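Local coordinates for flavin-dependent monooxygenase, oxygenase subunit HsaA (Mycobacterium tuberculosis, PDB 3AFF), which is the oxygenase of a two-component flavin monooxygenase and probably ortho-hydroxylates the phenolic secosteroid 3-HSA during cholesterol breakdown, at residues D17-E22 with V41-D46; R24-A29 with R35-T40; L67-T72 with I241-V246. One frame throughout, in Å; residues are numbered along the deposited sequence.

How the contacts relate
Contacts 1 and 2 hold the same two elements, helix 9-33 and helix 38-47, at two levels about 10 Å apart between centres. They meet where Val41 CG2 packs on Leu36 CB at 3.9 Å. Both lie about 19 Å from the chain centre, but contact 1 is buried and purely apolar, whereas contact 2, nearer the turn between the helices, is partly buried, with Glu39 exposed, and is built around one arginine and a long ion pair. Contact 3, about 9 Å from the chain centre, is deep core: there helix 65-76, next in the chain after helix 38-47, sets Phe69 and Thr72 against Ala243 and Pro244 of helix 233-259.

Contact 1: D17-E22 with V41-D46; sequences DNLLPE and VKALDD
Leu19 packs against Ala43 and Leu44 in a small, purely apolar helix-helix contact, buried in the N-terminal helical domain of this acyl-CoA dehydrogenase-like fold, about 19 Å from the centre of the chain to its own centre. It joins helix 9-33 to the next helix in the chain, 38-47. Just one side chain reaches over from the 17-22 side. Both methyl groups of Leu19 sit against the methyl of Ala43, with Leu19 CD1 at 3.9 Å from Ala43 CB and Leu19 CD2 almost as close, so the isobutyl fork straddles that methyl. The fork gets there because CG of Leu19 stands opposite its own carbonyl carbon (chi1 -73°), which carries the branch out across the gap. Ala43 is small enough to be the seat for it, and the backbones are 7.7 Å apart between Leu19 CA and Ala43 CA.

Leu19 CD1 also approaches Leu44 CD2 at 4.2 Å. Leu44 does not start out aimed at the partner helix, but its end turns nearer and makes this second, lighter touch. It also packs on Phe49 and on Leu75 of helix 65-76, so the contact runs on into a wider apolar layer. Charges keep to the flanks: Lys42 NZ meets Asp46 OD2 at 2.9 Å, on the oxygen's syn side, one turn along the same helix, and Asp17 forms a salt bridge with Arg74.

With 112 Å² buried and no hydrogen bond or ion pair crossing over, the two segments are held to each other here by van der Waals contact and exclusion of water, which sets spacing but imposes little directional constraint.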
ATOM      1  N   ASP A  17      45.169  19.593  -3.553  1.00 34.76           N
ATOM      2  CA  ASP A  17      44.473  20.696  -2.947  1.00 37.50           C
ATOM      3  C   ASP A  17      45.106  22.058  -3.254  1.00 37.89           C
ATOM      4  O   ASP A  17      44.411  23.002  -3.626  1.00 37.70           O
ATOM      5  CB  ASP A  17      44.409  20.462  -1.458  1.00 38.23           C
ATOM      6  CG  ASP A  17      43.113  19.825  -1.034  1.00 44.58           C
ATOM      7  OD1 ASP A  17      42.289  19.410  -1.917  1.00 49.57           O
ATOM      8  OD2 ASP A  17      42.900  19.756   0.199  1.00 50.48           O
ATOM      9  N   ASN A  18      46.432  22.165  -3.143  1.00 38.67           N
ATOM     10  CA  ASN A  18      47.093  23.412  -3.496  1.00 39.11           C
ATOM     11  C   ASN A  18      46.943  23.812  -4.954  1.00 38.70           C
ATOM     12  O   ASN A  18      47.026  25.012  -5.285  1.00 37.79           O
ATOM     13  CB  ASN A  18      48.547  23.390  -3.083  1.00 40.69           C
ATOM     14  CG  ASN A  18      48.703  23.523  -1.595  1.00 43.80           C
ATOM     15  OD1 ASN A  18      49.384  22.710  -0.930  1.00 48.06           O
ATOM     16  ND2 ASN A  18      48.030  24.525  -1.040  1.00 46.48           N
ATOM     17  N   LEU A  19      46.709  22.812  -5.814  1.00 36.78           N
ATOM     18  CA  LEU A  19      46.495  23.041  -7.222  1.00 36.19           C
ATOM     19  C   LEU A  19      45.084  23.558  -7.587  1.00 35.49           C
ATOM     20  O   LEU A  19      44.898  24.134  -8.650  1.00 35.78           O
ATOM     21  CB  LEU A  19      46.759  21.743  -7.978  1.00 36.57           C
ATOM     22  CG  LEU A  19      48.167  21.179  -8.188  1.00 36.20           C
ATOM     23  CD1 LEU A  19      48.097  20.147  -9.320  1.00 34.09           C
ATOM     24  CD2 LEU A  19      49.153  22.255  -8.547  1.00 35.05           C
ATOM     25  N   LEU A  20      44.087  23.352  -6.734  1.00 34.74           N
ATOM     26  CA  LEU A  20      42.712  23.579  -7.174  1.00 35.13           C
ATOM     27  C   LEU A  20      42.393  25.005  -7.599  1.00 36.77           C
ATOM     28  O   LEU A  20      41.771  25.211  -8.657  1.00 36.44           O
ATOM     29  CB  LEU A  20      41.666  23.011  -6.187  1.00 34.71           C
ATOM     30  CG  LEU A  20      41.697  21.503  -5.872  1.00 33.55           C
ATOM     31  CD1 LEU A  20      40.508  21.130  -5.045  1.00 34.67           C
ATOM     32  CD2 LEU A  20      41.752  20.611  -7.114  1.00 30.34           C
ATOM     33  N   PRO A  21      42.832  26.014  -6.810  1.00 38.35           N
ATOM     34  CA  PRO A  21      42.579  27.387  -7.254  1.00 39.25           C
ATOM     35  C   PRO A  21      43.054  27.719  -8.682  1.00 40.62           C
ATOM     36  O   PRO A  21      42.286  28.331  -9.421  1.00 40.98           O
ATOM     37  CB  PRO A  21      43.302  28.224  -6.194  1.00 39.77           C
ATOM     38  CG  PRO A  21      43.225  27.397  -4.974  1.00 39.09           C
ATOM     39  CD  PRO A  21      43.502  25.992  -5.496  1.00 38.49           C
ATOM     40  N   GLU A  22      44.278  27.309  -9.056  1.00 41.74           N
ATOM     41  CA  GLU A  22      44.856  27.506 -10.398  1.00 43.92           C
ATOM     42  C   GLU A  22      44.088  26.762 -11.485  1.00 42.30           C
ATOM     43  O   GLU A  22      43.934  27.263 -12.593  1.00 42.41           O
ATOM     44  CB  GLU A  22      46.298  26.986 -10.465  1.00 44.14           C
ATOM     45  CG  GLU A  22      47.430  27.909  -9.909  1.00 48.86           C
ATOM     46  CD  GLU A  22      48.810  27.156  -9.671  1.00 48.54           C
ATOM     47  OE1 GLU A  22      48.842  25.890  -9.526  1.00 50.37           O
ATOM     48  OE2 GLU A  22      49.866  27.863  -9.653  1.00 53.91           O
ATOM     49  N   VAL A  41      48.809  19.475 -16.856  1.00 30.62           N
ATOM     50  CA  VAL A  41      49.418  18.109 -16.933  1.00 29.32           C
ATOM     51  C   VAL A  41      50.760  18.083 -16.240  1.00 29.44           C
ATOM     52  O   VAL A  41      51.047  17.186 -15.447  1.00 31.19           O
ATOM     53  CB  VAL A  41      49.529  17.601 -18.399  1.00 29.75           C
ATOM     54  CG1 VAL A  41      50.117  16.174 -18.456  1.00 26.93           C
ATOM     55  CG2 VAL A  41      48.168  17.671 -19.081  1.00 26.53           C
ATOM     56  N   LYS A  42      51.597  19.081 -16.505  1.00 30.08           N
ATOM     57  CA  LYS A  42      52.905  19.162 -15.829  1.00 30.45           C
ATOM     58  C   LYS A  42      52.726  19.298 -14.312  1.00 28.74           C
ATOM     59  O   LYS A  42      53.400  18.622 -13.537  1.00 28.73           O
ATOM     60  CB  LYS A  42      53.737  20.336 -16.374  1.00 31.25           C
ATOM     61  CG  LYS A  42      55.234  20.252 -16.005  1.00 33.35           C
ATOM     62  CD  LYS A  42      55.929  21.622 -16.183  1.00 34.41           C
ATOM     63  CE  LYS A  42      57.393  21.570 -15.657  1.00 38.09           C
ATOM     64  NZ  LYS A  42      57.400  21.881 -14.163  1.00 37.88           N
ATOM     65  N   ALA A  43      51.820  20.190 -13.892  1.00 27.54           N
ATOM     66  CA  ALA A  43      51.546  20.378 -12.452  1.00 27.32           C
ATOM     67  C   ALA A  43      51.179  19.057 -11.798  1.00 26.85           C
ATOM     68  O   ALA A  43      51.768  18.665 -10.792  1.00 27.30           O
ATOM     69  CB  ALA A  43      50.416  21.394 -12.246  1.00 26.64           C
ATOM     70  N   LEU A  44      50.190  18.378 -12.372  1.00 26.74           N
ATOM     71  CA  LEU A  44      49.764  17.049 -11.883  1.00 26.16           C
ATOM     72  C   LEU A  44      50.910  16.028 -11.893  1.00 25.60           C
ATOM     73  O   LEU A  44      51.066  15.218 -10.965  1.00 25.24           O
ATOM     74  CB  LEU A  44      48.605  16.501 -12.750  1.00 26.34           C
ATOM     75  CG  LEU A  44      47.191  17.071 -12.595  1.00 26.24           C
ATOM     76  CD1 LEU A  44      46.323  16.598 -13.770  1.00 28.72           C
ATOM     77  CD2 LEU A  44      46.602  16.689 -11.230  1.00 27.66           C
ATOM     78  N   ASP A  45      51.698  16.023 -12.959  1.00 26.29           N
ATOM     79  CA  ASP A  45      52.821  15.119 -12.966  1.00 26.99           C
ATOM     80  C   ASP A  45      53.802  15.451 -11.797  1.00 27.68           C
ATOM     81  O   ASP A  45      54.194  14.573 -11.025  1.00 26.54           O
ATOM     82  CB  ASP A  45      53.524  15.119 -14.331  1.00 27.28           C
ATOM     83  CG  ASP A  45      54.647  14.058 -14.395  1.00 31.21           C
ATOM     84  OD1 ASP A  45      54.361  12.833 -14.279  1.00 28.88           O
ATOM     85  OD2 ASP A  45      55.817  14.466 -14.464  1.00 34.36           O
ATOM     86  N   ASP A  46      54.178  16.732 -11.688  1.00 30.03           N
ATOM     87  CA  ASP A  46      55.091  17.242 -10.612  1.00 31.58           C
ATOM     88  C   ASP A  46      54.662  16.894  -9.183  1.00 31.13           C
ATOM     89  O   ASP A  46      55.514  16.544  -8.377  1.00 32.76           O
ATOM     90  CB  ASP A  46      55.202  18.775 -10.658  1.00 32.96           C
ATOM     91  CG  ASP A  46      56.035  19.301 -11.824  1.00 35.87           C
ATOM     92  OD1 ASP A  46      56.767  18.529 -12.499  1.00 37.48           O
ATOM     93  OD2 ASP A  46      55.899  20.521 -12.087  1.00 42.98           O
TER

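Contact 2: R24-A29 with R35-T40; sequences RDRAQA and RLPDET
Arg26 reaches from helix 9-33 across to the start of helix 38-47, where it packs on Pro37 and Thr40 and stacks on Glu39. The tight part is at the end of its aliphatic stem, at CD, and at the guanidinium edge. Arg26 CD rests on Pro37 CG, at 3.9 Å, and on the neighbouring Thr40 CG2, at 3.8 Å, and the side chain runs past Thr40 in the opposite sense. A bend at chi3 (-80°) then turns the guanidinium so that its edge faces Thr40. Arg26 NH1 is modelled only 3.1 Å from Thr40 CB, uncomfortably close for a nitrogen and a carbon. Thr40 also has a chi1 of 136°, away from any staggered position, so the details at this edge are doubtful. The buried Thr40 also rests on Thr82 of helix 80-96.

This is the connection between the first two helices of the N-terminal domain of the acyl-CoA dehydrogenase fold. Pro37 occupies the N-cap position of helix 38-47, and its carbonyl O accepts the first-turn bond from Thr40 N at 3.0 Å. Just before it, Leu36 packs on Thr82 and Val85, and its carbonyl is hydrogen-bonded to His147.

Toward solvent the contact slackens. Glu39 lays its carboxylate almost parallel to the guanidinium, the planes 11° apart, and its CG lies 3.5 Å above that plane, displaced toward the rim. The resulting ion pair is long, 3.7 Å from Arg26 NH2 to Glu39 OE1. Since this oxygen lies well out of the guanidinium plane, no N-H points at it, and any attraction is probably one of charge, with the flat groups stacked.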
ATOM      1  N   ARG A  24      40.897  25.821 -11.263  1.00 41.42           N
ATOM      2  CA  ARG A  24      39.590  26.508 -11.382  1.00 42.74           C
ATOM      3  C   ARG A  24      39.649  27.732 -12.306  1.00 42.78           C
ATOM      4  O   ARG A  24      38.765  27.924 -13.147  1.00 42.08           O
ATOM      5  CB  ARG A  24      38.999  26.870 -10.000  1.00 43.00           C
ATOM      6  CG  ARG A  24      37.509  27.381 -10.012  1.00 43.13           C
ATOM      7  CD  ARG A  24      37.088  28.037  -8.681  1.00 45.51           C
ATOM      8  NE  ARG A  24      37.185  27.122  -7.526  1.00 52.54           N
ATOM      9  CZ  ARG A  24      37.966  27.294  -6.446  1.00 57.36           C
ATOM     10  NH1 ARG A  24      37.987  26.362  -5.485  1.00 58.26           N
ATOM     11  NH2 ARG A  24      38.733  28.387  -6.299  1.00 59.45           N
ATOM     12  N   ASP A  25      40.720  28.516 -12.177  1.00 43.62           N
ATOM     13  CA  ASP A  25      40.856  29.767 -12.906  1.00 44.95           C
ATOM     14  C   ASP A  25      40.991  29.523 -14.394  1.00 44.54           C
ATOM     15  O   ASP A  25      40.406  30.256 -15.196  1.00 44.94           O
ATOM     16  CB  ASP A  25      42.064  30.590 -12.398  1.00 46.07           C
ATOM     17  CG  ASP A  25      41.878  31.119 -10.967  1.00 48.55           C
ATOM     18  OD1 ASP A  25      42.898  31.568 -10.383  1.00 53.08           O
ATOM     19  OD2 ASP A  25      40.742  31.103 -10.426  1.00 50.10           O
ATOM     20  N   ARG A  26      41.748  28.473 -14.737  1.00 44.09           N
ATOM     21  CA  ARG A  26      42.032  28.029 -16.110  1.00 42.59           C
ATOM     22  C   ARG A  26      40.809  27.372 -16.823  1.00 41.79           C
ATOM     23  O   ARG A  26      40.828  27.160 -18.036  1.00 40.63           O
ATOM     24  CB  ARG A  26      43.183  27.020 -16.027  1.00 43.09           C
ATOM     25  CG  ARG A  26      44.257  27.144 -17.033  1.00 44.22           C
ATOM     26  CD  ARG A  26      45.404  26.249 -16.688  1.00 47.29           C
ATOM     27  NE  ARG A  26      46.286  26.794 -15.663  1.00 52.45           N
ATOM     28  CZ  ARG A  26      46.980  26.075 -14.776  1.00 53.33           C
ATOM     29  NH1 ARG A  26      46.899  24.763 -14.758  1.00 55.51           N
ATOM     30  NH2 ARG A  26      47.751  26.674 -13.878  1.00 55.74           N
ATOM     31  N   ALA A  27      39.746  27.066 -16.074  1.00 41.13           N
ATOM     32  CA  ALA A  27      38.596  26.280 -16.597  1.00 39.97           C
ATOM     33  C   ALA A  27      38.021  26.688 -17.970  1.00 39.68           C
ATOM     34  O   ALA A  27      37.755  25.825 -18.799  1.00 39.31           O
ATOM     35  CB  ALA A  27      37.491  26.168 -15.542  1.00 40.25           C
ATOM     36  N   GLN A  28      37.847  27.983 -18.225  1.00 39.04           N
ATOM     37  CA  GLN A  28      37.329  28.427 -19.522  1.00 38.06           C
ATOM     38  C   GLN A  28      38.410  28.288 -20.583  1.00 37.44           C
ATOM     39  O   GLN A  28      38.108  27.899 -21.719  1.00 37.75           O
ATOM     40  CB  GLN A  28      36.774  29.870 -19.486  1.00 38.26           C
ATOM     41  CG  GLN A  28      36.214  30.383 -20.841  1.00 41.09           C
ATOM     42  CD  GLN A  28      34.877  29.684 -21.327  1.00 48.95           C
ATOM     43  OE1 GLN A  28      33.822  29.739 -20.653  1.00 51.65           O
ATOM     44  NE2 GLN A  28      34.930  29.068 -22.520  1.00 49.11           N
ATOM     45  N   ALA A  29      39.653  28.580 -20.210  1.00 36.23           N
ATOM     46  CA  ALA A  29      40.815  28.419 -21.090  1.00 36.50           C
ATOM     47  C   ALA A  29      40.989  26.964 -21.552  1.00 35.79           C
ATOM     48  O   ALA A  29      41.361  26.706 -22.713  1.00 37.12           O
ATOM     49  CB  ALA A  29      42.100  28.911 -20.373  1.00 36.10           C
ATOM     50  N   ARG A  35      41.456  20.557 -24.918  1.00 28.84           N
ATOM     51  CA  ARG A  35      42.391  19.556 -24.445  1.00 29.99           C
ATOM     52  C   ARG A  35      43.039  20.216 -23.237  1.00 30.47           C
ATOM     53  O   ARG A  35      42.973  21.423 -23.113  1.00 31.70           O
ATOM     54  CB  ARG A  35      43.413  19.205 -25.527  1.00 29.69           C
ATOM     55  CG  ARG A  35      44.588  20.114 -25.546  1.00 31.21           C
ATOM     56  CD  ARG A  35      45.588  19.771 -26.597  1.00 36.51           C
ATOM     57  NE  ARG A  35      46.649  20.774 -26.598  1.00 38.87           N
ATOM     58  CZ  ARG A  35      46.859  21.666 -27.578  1.00 44.10           C
ATOM     59  NH1 ARG A  35      46.107  21.670 -28.697  1.00 43.41           N
ATOM     60  NH2 ARG A  35      47.860  22.544 -27.454  1.00 46.01           N
ATOM     61  N   LEU A  36      43.621  19.447 -22.320  1.00 30.98           N
ATOM     62  CA  LEU A  36      44.265  20.022 -21.145  1.00 31.37           C
ATOM     63  C   LEU A  36      45.520  20.844 -21.474  1.00 32.85           C
ATOM     64  O   LEU A  36      46.368  20.415 -22.278  1.00 31.82           O
ATOM     65  CB  LEU A  36      44.579  18.930 -20.115  1.00 31.66           C
ATOM     66  CG  LEU A  36      43.639  18.661 -18.918  1.00 33.10           C
ATOM     67  CD1 LEU A  36      42.143  18.841 -19.217  1.00 29.95           C
ATOM     68  CD2 LEU A  36      43.953  17.336 -18.210  1.00 30.57           C
ATOM     69  N   PRO A  37      45.653  22.039 -20.838  1.00 33.36           N
ATOM     70  CA  PRO A  37      46.856  22.847 -21.008  1.00 34.44           C
ATOM     71  C   PRO A  37      48.079  22.083 -20.502  1.00 35.15           C
ATOM     72  O   PRO A  37      47.982  21.381 -19.505  1.00 34.45           O
ATOM     73  CB  PRO A  37      46.572  24.106 -20.132  1.00 34.44           C
ATOM     74  CG  PRO A  37      45.031  24.120 -19.990  1.00 34.04           C
ATOM     75  CD  PRO A  37      44.674  22.672 -19.924  1.00 33.40           C
ATOM     76  N   ASP A  38      49.199  22.180 -21.213  1.00 36.64           N
ATOM     77  CA  ASP A  38      50.435  21.526 -20.773  1.00 37.76           C
ATOM     78  C   ASP A  38      50.710  21.824 -19.306  1.00 37.85           C
ATOM     79  O   ASP A  38      51.150  20.941 -18.579  1.00 38.64           O
ATOM     80  CB  ASP A  38      51.632  21.943 -21.627  1.00 37.88           C
ATOM     81  CG  ASP A  38      51.530  21.450 -23.071  1.00 42.19           C
ATOM     82  OD1 ASP A  38      50.786  20.468 -23.344  1.00 43.36           O
ATOM     83  OD2 ASP A  38      52.196  22.056 -23.951  1.00 46.07           O
ATOM     84  N   GLU A  39      50.433  23.063 -18.887  1.00 38.27           N
ATOM     85  CA  GLU A  39      50.672  23.548 -17.532  1.00 40.02           C
ATOM     86  C   GLU A  39      49.946  22.705 -16.485  1.00 37.00           C
ATOM     87  O   GLU A  39      50.496  22.434 -15.410  1.00 36.20           O
ATOM     88  CB  GLU A  39      50.276  25.036 -17.402  1.00 40.29           C
ATOM     89  CG  GLU A  39      50.519  25.667 -15.999  1.00 44.71           C
ATOM     90  CD  GLU A  39      50.503  27.240 -15.969  1.00 46.55           C
ATOM     91  OE1 GLU A  39      51.061  27.835 -14.968  1.00 52.60           O
ATOM     92  OE2 GLU A  39      49.939  27.868 -16.934  1.00 53.09           O
ATOM     93  N   THR A  40      48.716  22.284 -16.776  1.00 35.11           N
ATOM     94  CA  THR A  40      48.019  21.519 -15.752  1.00 33.10           C
ATOM     95  C   THR A  40      48.499  20.057 -15.681  1.00 31.47           C
ATOM     96  O   THR A  40      48.674  19.512 -14.572  1.00 29.71           O
ATOM     97  CB  THR A  40      46.473  21.805 -15.641  1.00 33.63           C
ATOM     98  OG1 THR A  40      45.749  20.581 -15.502  1.00 35.21           O
ATOM     99  CG2 THR A  40      45.967  22.515 -16.767  1.00 32.41           C
TER

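Contact 3: L67-T72 with I241-V246; sequences LFFEAT and ISAPIV
Thr72 and Phe69, one turn apart on helix 65-76, both rest against the methyl of Ala243. The hydroxyl of Thr72 makes its part of the contact while bonded to its own helix. With chi1 at 72°, OG1 sits between the backbone N and the carbonyl carbon, from where it donates to Phe69 O at 2.7 Å, with a C=O...O angle of 125°. That bond uses the hydroxyl's proton and fixes its rotation, leaving OG1 to lie against Ala243 CB at 3.7 Å and Pro244 CD at 4.0 Å.

The pair brings an N-terminal-domain helix against helix 233-259 of the C-terminal domain of the acyl-CoA dehydrogenase fold. The axes of 67-72 and 241-246 come within 8.6 Å and cross at -42°. Pro244 has no N-H to give to the preceding turn, and a kink falls there; it lies close to Trp84, probably an FMN-binding residue, with the two side chains about 4 Å apart at their nearest atoms.

Phe69 places CG opposite its carbonyl carbon, which sets the ring beside Ala243; the side chain also touches Ile298 of helix 286-309. Its CB makes the apolar contact, 4.0 Å from Ala243 CB, while the ring meets the same methyl obliquely.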
ATOM      1  N   LEU A  67      41.615   6.553  -2.415  1.00 21.44           N
ATOM      2  CA  LEU A  67      42.314   7.817  -2.454  1.00 20.23           C
ATOM      3  C   LEU A  67      42.514   8.342  -3.842  1.00 19.98           C
ATOM      4  O   LEU A  67      42.494   9.568  -4.058  1.00 20.36           O
ATOM      5  CB  LEU A  67      43.692   7.698  -1.794  1.00 21.72           C
ATOM      6  CG  LEU A  67      43.586   7.415  -0.297  1.00 23.46           C
ATOM      7  CD1 LEU A  67      44.987   7.276   0.244  1.00 29.35           C
ATOM      8  CD2 LEU A  67      42.789   8.542   0.466  1.00 26.14           C
ATOM      9  N   PHE A  68      42.821   7.458  -4.783  1.00 19.48           N
ATOM     10  CA  PHE A  68      42.890   7.879  -6.173  1.00 20.09           C
ATOM     11  C   PHE A  68      41.567   8.486  -6.646  1.00 18.83           C
ATOM     12  O   PHE A  68      41.575   9.537  -7.259  1.00 20.87           O
ATOM     13  CB  PHE A  68      43.267   6.702  -7.108  1.00 20.06           C
ATOM     14  CG  PHE A  68      43.274   7.105  -8.564  1.00 23.28           C
ATOM     15  CD1 PHE A  68      44.402   7.725  -9.122  1.00 22.81           C
ATOM     16  CD2 PHE A  68      42.144   6.889  -9.368  1.00 22.06           C
ATOM     17  CE1 PHE A  68      44.407   8.098 -10.444  1.00 22.54           C
ATOM     18  CE2 PHE A  68      42.144   7.294 -10.698  1.00 22.09           C
ATOM     19  CZ  PHE A  68      43.271   7.875 -11.224  1.00 23.17           C
ATOM     20  N   PHE A  69      40.432   7.834  -6.383  1.00 19.18           N
ATOM     21  CA  PHE A  69      39.123   8.422  -6.814  1.00 19.11           C
ATOM     22  C   PHE A  69      38.741   9.755  -6.148  1.00 19.75           C
ATOM     23  O   PHE A  69      38.216  10.663  -6.812  1.00 20.56           O
ATOM     24  CB  PHE A  69      37.987   7.375  -6.801  1.00 19.08           C
ATOM     25  CG  PHE A  69      38.235   6.239  -7.748  1.00 16.46           C
ATOM     26  CD1 PHE A  69      38.422   6.486  -9.111  1.00 15.80           C
ATOM     27  CD2 PHE A  69      38.330   4.914  -7.289  1.00 18.69           C
ATOM     28  CE1 PHE A  69      38.680   5.410 -10.013  1.00 15.12           C
ATOM     29  CE2 PHE A  69      38.570   3.842  -8.159  1.00 16.33           C
ATOM     30  CZ  PHE A  69      38.758   4.067  -9.529  1.00 16.37           C
ATOM     31  N   GLU A  70      39.109   9.910  -4.862  1.00 21.81           N
ATOM     32  CA  GLU A  70      38.960  11.176  -4.140  1.00 21.21           C
ATOM     33  C   GLU A  70      39.708  12.336  -4.783  1.00 21.33           C
ATOM     34  O   GLU A  70      39.175  13.424  -4.953  1.00 21.03           O
ATOM     35  CB  GLU A  70      39.416  10.996  -2.649  1.00 21.97           C
ATOM     36  CG  GLU A  70      39.600  12.295  -1.888  1.00 20.93           C
ATOM     37  CD  GLU A  70      38.267  13.045  -1.685  1.00 27.99           C
ATOM     38  OE1 GLU A  70      38.319  14.314  -1.469  1.00 27.73           O
ATOM     39  OE2 GLU A  70      37.188  12.359  -1.798  1.00 24.36           O
ATOM     40  N   ALA A  71      40.977  12.091  -5.120  1.00 21.87           N
ATOM     41  CA  ALA A  71      41.744  12.974  -5.975  1.00 20.80           C
ATOM     42  C   ALA A  71      41.041  13.438  -7.247  1.00 19.95           C
ATOM     43  O   ALA A  71      41.058  14.653  -7.577  1.00 21.49           O
ATOM     44  CB  ALA A  71      43.122  12.264  -6.321  1.00 21.12           C
ATOM     45  N   THR A  72      40.443  12.509  -7.998  1.00 19.42           N
ATOM     46  CA  THR A  72      39.706  12.904  -9.204  1.00 19.48           C
ATOM     47  C   THR A  72      38.430  13.701  -8.911  1.00 19.76           C
ATOM     48  O   THR A  72      38.008  14.546  -9.713  1.00 19.92           O
ATOM     49  CB  THR A  72      39.342  11.664 -10.093  1.00 19.16           C
ATOM     50  OG1 THR A  72      38.309  10.892  -9.470  1.00 19.43           O
ATOM     51  CG2 THR A  72      40.610  10.764 -10.286  1.00 18.21           C
ATOM     52  N   ILE A 241      34.924   6.893 -14.399  1.00 19.23           N
ATOM     53  CA  ILE A 241      33.958   7.823 -15.009  1.00 20.88           C
ATOM     54  C   ILE A 241      33.000   8.445 -13.933  1.00 19.91           C
ATOM     55  O   ILE A 241      32.794   9.649 -13.905  1.00 20.05           O
ATOM     56  CB  ILE A 241      33.108   6.979 -16.115  1.00 19.48           C
ATOM     57  CG1 ILE A 241      33.967   6.736 -17.332  1.00 26.16           C
ATOM     58  CG2 ILE A 241      31.863   7.676 -16.641  1.00 24.98           C
ATOM     59  CD1 ILE A 241      35.140   7.660 -17.440  1.00 25.59           C
ATOM     60  N   SER A 242      32.448   7.592 -13.072  1.00 19.21           N
ATOM     61  CA  SER A 242      31.478   8.026 -12.091  1.00 19.74           C
ATOM     62  C   SER A 242      32.082   8.973 -11.050  1.00 19.62           C
ATOM     63  O   SER A 242      31.393   9.922 -10.637  1.00 17.98           O
ATOM     64  CB  SER A 242      30.835   6.852 -11.397  1.00 18.81           C
ATOM     65  OG  SER A 242      30.172   6.009 -12.355  1.00 19.80           O
ATOM     66  N   ALA A 243      33.317   8.706 -10.594  1.00 18.87           N
ATOM     67  CA  ALA A 243      33.921   9.611  -9.646  1.00 18.92           C
ATOM     68  C   ALA A 243      34.060  11.078 -10.082  1.00 19.63           C
ATOM     69  O   ALA A 243      33.688  11.978  -9.308  1.00 22.32           O
ATOM     70  CB  ALA A 243      35.166   9.070  -9.077  1.00 18.10           C
ATOM     71  N   PRO A 244      34.640  11.368 -11.267  1.00 19.52           N
ATOM     72  CA  PRO A 244      34.665  12.752 -11.618  1.00 18.62           C
ATOM     73  C   PRO A 244      33.270  13.344 -11.912  1.00 19.42           C
ATOM     74  O   PRO A 244      33.082  14.553 -11.747  1.00 17.74           O
ATOM     75  CB  PRO A 244      35.592  12.773 -12.847  1.00 19.56           C
ATOM     76  CG  PRO A 244      35.444  11.435 -13.415  1.00 20.07           C
ATOM     77  CD  PRO A 244      35.426  10.576 -12.229  1.00 19.05           C
ATOM     78  N   ILE A 245      32.315  12.524 -12.355  1.00 19.61           N
ATOM     79  CA  ILE A 245      30.945  13.032 -12.559  1.00 20.15           C
ATOM     80  C   ILE A 245      30.423  13.443 -11.187  1.00 21.56           C
ATOM     81  O   ILE A 245      29.836  14.516 -11.047  1.00 23.56           O
ATOM     82  CB  ILE A 245      30.001  11.972 -13.232  1.00 19.18           C
ATOM     83  CG1 ILE A 245      30.359  11.817 -14.732  1.00 18.62           C
ATOM     84  CG2 ILE A 245      28.542  12.336 -13.080  1.00 18.65           C
ATOM     85  CD1 ILE A 245      29.800  10.560 -15.316  1.00 15.14           C
ATOM     86  N   VAL A 246      30.603  12.593 -10.180  1.00 21.64           N
ATOM     87  CA  VAL A 246      30.227  13.035  -8.841  1.00 22.10           C
ATOM     88  C   VAL A 246      30.908  14.368  -8.402  1.00 23.33           C
ATOM     89  O   VAL A 246      30.212  15.294  -7.998  1.00 23.48           O
ATOM     90  CB  VAL A 246      30.320  11.962  -7.783  1.00 21.71           C
ATOM     91  CG1 VAL A 246      29.688  12.523  -6.461  1.00 19.05           C
ATOM     92  CG2 VAL A 246      29.519  10.712  -8.214  1.00 21.01           C
TER